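Local coordinates for protein catechol O-methyltransferase (Mycobacterium tuberculosis, PDB 6JCL) that transfers a methyl group from S-adenosyl-L-methionine to a hydroxyl of catechol-like compounds, with the help of a divalent metal cation, at residues N144-I149 with R186-M191. Residues are numbered along the deposited sequence; the frame is centred on the assembly and turned at random.
Sequences NNVAYI and RRTLQM
The amide of N145 reaches across to the hydroxyl of T188, ND2 donating to OG1 over 3.1 Å in a slightly bent bond (157°), with OG1 in the plane of the amide. OG1 also bonds the carbonyl oxygen of A184, one turn back on its own helix, so a short polar side chain suits this buried place: the hydroxyl serves two partners. One turn further on, I149, branched at CB, can touch two residues at once: I149 CD1 lies 3.8 Å from T188 CG2, and I149 CG2 3.8 Å from M191 CE. The M191 chain bends at chi2 (-95°), and its flexible thioether runs alongside I149 the other way, CE also approaching V146 O. The segments, in helices 145-155 and 180-194, run with their axes 32° apart on one face of the Rossmann-like sheet of class I methyltransferases. N145, T188 and I149 form the packed side, N145 and I149 resting on strands 133-138 and 160-165; R187 forms the solvent side. V146 joins them: its CG2 packs on M191 CB at 3.9 Å, yet also stands over the centre of the R187 guanidinium, 4.0 Å above the plane. The long, extended R187 chain can lay its guanidinium over the valine methyls while remaining exposed to solvent.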
ATOM      1  N   ASN A 144       4.085   3.229  22.453  1.00 19.23           N
ATOM      2  CA  ASN A 144       5.474   2.939  22.124  1.00 19.90           C
ATOM      3  C   ASN A 144       5.736   2.877  20.626  1.00 19.54           C
ATOM      4  O   ASN A 144       6.832   2.468  20.220  1.00 19.84           O
ATOM      5  CB  ASN A 144       5.908   1.631  22.782  1.00 19.35           C
ATOM      6  CG  ASN A 144       6.477   1.848  24.170  1.00 28.13           C
ATOM      7  OD1 ASN A 144       7.277   2.767  24.396  1.00 26.52           O
ATOM      8  ND2 ASN A 144       6.083   0.998  25.104  1.00 24.43           N
ATOM      9  N   ASN A 145       4.783   3.301  19.786  1.00 18.24           N
ATOM     10  CA  ASN A 145       5.063   3.364  18.350  1.00 17.31           C
ATOM     11  C   ASN A 145       6.414   4.034  18.084  1.00 17.68           C
ATOM     12  O   ASN A 145       7.238   3.529  17.318  1.00 18.99           O
ATOM     13  CB  ASN A 145       3.994   4.169  17.621  1.00 20.29           C
ATOM     14  CG  ASN A 145       2.745   3.392  17.278  1.00 18.62           C
ATOM     15  OD1 ASN A 145       2.636   2.168  17.432  1.00 18.80           O
ATOM     16  ND2 ASN A 145       1.748   4.143  16.835  1.00 18.02           N
ATOM     17  N   VAL A 146       6.643   5.194  18.699  1.00 18.85           N
ATOM     18  CA  VAL A 146       7.834   5.982  18.387  1.00 18.96           C
ATOM     19  C   VAL A 146       9.099   5.234  18.793  1.00 22.16           C
ATOM     20  O   VAL A 146      10.069   5.173  18.028  1.00 23.37           O
ATOM     21  CB  VAL A 146       7.744   7.368  19.050  1.00 23.42           C
ATOM     22  CG1 VAL A 146       9.117   8.016  19.154  1.00 27.51           C
ATOM     23  CG2 VAL A 146       6.789   8.254  18.251  1.00 23.75           C
ATOM     24  N   ALA A 147       9.113   4.647  19.998  1.00 20.28           N
ATOM     25  CA  ALA A 147      10.250   3.810  20.393  1.00 20.56           C
ATOM     26  C   ALA A 147      10.445   2.632  19.436  1.00 20.15           C
ATOM     27  O   ALA A 147      11.589   2.302  19.069  1.00 21.87           O
ATOM     28  CB  ALA A 147      10.050   3.288  21.811  1.00 20.94           C
ATOM     29  N   TYR A 148       9.345   1.979  19.030  1.00 19.25           N
ATOM     30  CA  TYR A 148       9.469   0.830  18.134  1.00 18.95           C
ATOM     31  C   TYR A 148       9.983   1.255  16.765  1.00 21.13           C
ATOM     32  O   TYR A 148      10.733   0.510  16.119  1.00 19.22           O
ATOM     33  CB  TYR A 148       8.127   0.097  17.996  1.00 18.11           C
ATOM     34  CG  TYR A 148       7.627  -0.468  19.300  1.00 20.48           C
ATOM     35  CD1 TYR A 148       8.514  -0.825  20.313  1.00 21.71           C
ATOM     36  CD2 TYR A 148       6.267  -0.648  19.516  1.00 17.69           C
ATOM     37  CE1 TYR A 148       8.056  -1.332  21.517  1.00 20.63           C
ATOM     38  CE2 TYR A 148       5.798  -1.147  20.711  1.00 17.97           C
ATOM     39  CZ  TYR A 148       6.692  -1.503  21.701  1.00 18.81           C
ATOM     40  OH  TYR A 148       6.217  -1.992  22.895  1.00 19.84           O
ATOM     41  N   ILE A 149       9.591   2.444  16.303  1.00 18.68           N
ATOM     42  CA  ILE A 149      10.097   2.942  15.025  1.00 18.80           C
ATOM     43  C   ILE A 149      11.597   3.212  15.123  1.00 19.88           C
ATOM     44  O   ILE A 149      12.365   2.868  14.214  1.00 20.25           O
ATOM     45  CB  ILE A 149       9.318   4.196  14.581  1.00 19.71           C
ATOM     46  CG1 ILE A 149       7.888   3.827  14.201  1.00 19.25           C
ATOM     47  CG2 ILE A 149      10.033   4.891  13.395  1.00 21.07           C
ATOM     48  CD1 ILE A 149       6.945   5.036  14.240  1.00 22.82           C
ATOM     49  N   ARG A 186      -1.201  10.575  16.373  0.50 16.94           N
ATOM     50  CA  ARG A 186      -0.800  11.894  15.901  0.50 17.48           C
ATOM     51  C   ARG A 186       0.681  12.139  16.156  0.50 20.13           C
ATOM     52  O   ARG A 186       1.393  12.650  15.281  0.50 18.46           O
ATOM     53  CB  ARG A 186      -1.653  12.977  16.571  0.50 18.24           C
ATOM     54  CG  ARG A 186      -1.277  14.396  16.168  0.50 18.85           C
ATOM     55  CD  ARG A 186      -2.085  15.421  16.975  0.50 19.96           C
ATOM     56  NE  ARG A 186      -1.732  16.804  16.673  0.50 20.49           N
ATOM     57  CZ  ARG A 186      -2.311  17.529  15.722  0.50 20.67           C
ATOM     58  NH1 ARG A 186      -1.939  18.786  15.521  0.50 28.49           N
ATOM     59  NH2 ARG A 186      -3.256  16.992  14.961  0.50 20.04           N
ATOM     60  N   ARG A 187       1.164  11.780  17.349  1.00 19.21           N
ATOM     61  CA  ARG A 187       2.578  11.962  17.663  1.00 19.72           C
ATOM     62  C   ARG A 187       3.440  11.062  16.792  1.00 18.51           C
ATOM     63  O   ARG A 187       4.535  11.458  16.384  1.00 19.40           O
ATOM     64  CB  ARG A 187       2.835  11.653  19.144  1.00 27.12           C
ATOM     65  CG  ARG A 187       4.314  11.751  19.530  1.00 38.62           C
ATOM     66  CD  ARG A 187       4.652  11.032  20.830  1.00 54.05           C
ATOM     67  NE  ARG A 187       6.097  11.032  21.073  1.00 57.69           N
ATOM     68  CZ  ARG A 187       6.738  10.142  21.827  1.00 58.84           C
ATOM     69  NH1 ARG A 187       6.069   9.168  22.424  1.00 58.55           N
ATOM     70  NH2 ARG A 187       8.052  10.227  21.981  1.00 64.60           N
ATOM     71  N   THR A 188       2.959   9.847  16.511  1.00 17.59           N
ATOM     72  CA  THR A 188       3.698   8.940  15.635  1.00 17.25           C
ATOM     73  C   THR A 188       3.890   9.557  14.259  1.00 18.30           C
ATOM     74  O   THR A 188       4.993   9.525  13.693  1.00 18.13           O
ATOM     75  CB  THR A 188       2.932   7.621  15.516  1.00 16.51           C
ATOM     76  OG1 THR A 188       2.889   6.976  16.791  1.00 17.46           O
ATOM     77  CG2 THR A 188       3.575   6.668  14.470  1.00 18.50           C
ATOM     78  N   LEU A 189       2.812  10.099  13.689  1.00 17.03           N
ATOM     79  CA  LEU A 189       2.890  10.693  12.358  1.00 17.12           C
ATOM     80  C   LEU A 189       3.818  11.907  12.351  1.00 21.45           C
ATOM     81  O   LEU A 189       4.604  12.111  11.407  1.00 18.86           O
ATOM     82  CB  LEU A 189       1.486  11.073  11.883  1.00 16.82           C
ATOM     83  CG  LEU A 189       0.540   9.893  11.605  1.00 16.26           C
ATOM     84  CD1 LEU A 189      -0.895  10.421  11.460  1.00 17.33           C
ATOM     85  CD2 LEU A 189       0.973   9.162  10.353  1.00 18.11           C
ATOM     86  N   GLN A 190       3.747  12.728  13.395  1.00 19.06           N
ATOM     87  CA  GLN A 190       4.633  13.887  13.454  1.00 19.54           C
ATOM     88  C   GLN A 190       6.090  13.457  13.569  1.00 19.96           C
ATOM     89  O   GLN A 190       6.972  14.037  12.916  1.00 20.97           O
ATOM     90  CB  GLN A 190       4.217  14.781  14.618  1.00 22.15           C
ATOM     91  CG  GLN A 190       2.879  15.464  14.322  1.00 22.25           C
ATOM     92  CD  GLN A 190       2.397  16.332  15.470  1.00 30.71           C
ATOM     93  OE1 GLN A 190       2.481  15.947  16.632  1.00 31.41           O
ATOM     94  NE2 GLN A 190       1.895  17.520  15.140  1.00 34.44           N
ATOM     95  N   MET A 191       6.355  12.399  14.340  1.00 21.02           N
ATOM     96  CA  MET A 191       7.722  11.920  14.474  1.00 25.10           C
ATOM     97  C   MET A 191       8.241  11.381  13.148  1.00 21.15           C
ATOM     98  O   MET A 191       9.382  11.672  12.757  1.00 22.48           O
ATOM     99  CB  MET A 191       7.796  10.843  15.562  1.00 19.87           C
ATOM    100  CG  MET A 191       9.177  10.198  15.706  1.00 23.78           C
ATOM    101  SD  MET A 191       9.289   8.669  14.738  1.00 28.70           S
ATOM    102  CE  MET A 191      10.714   7.920  15.533  1.00 34.60           C
TER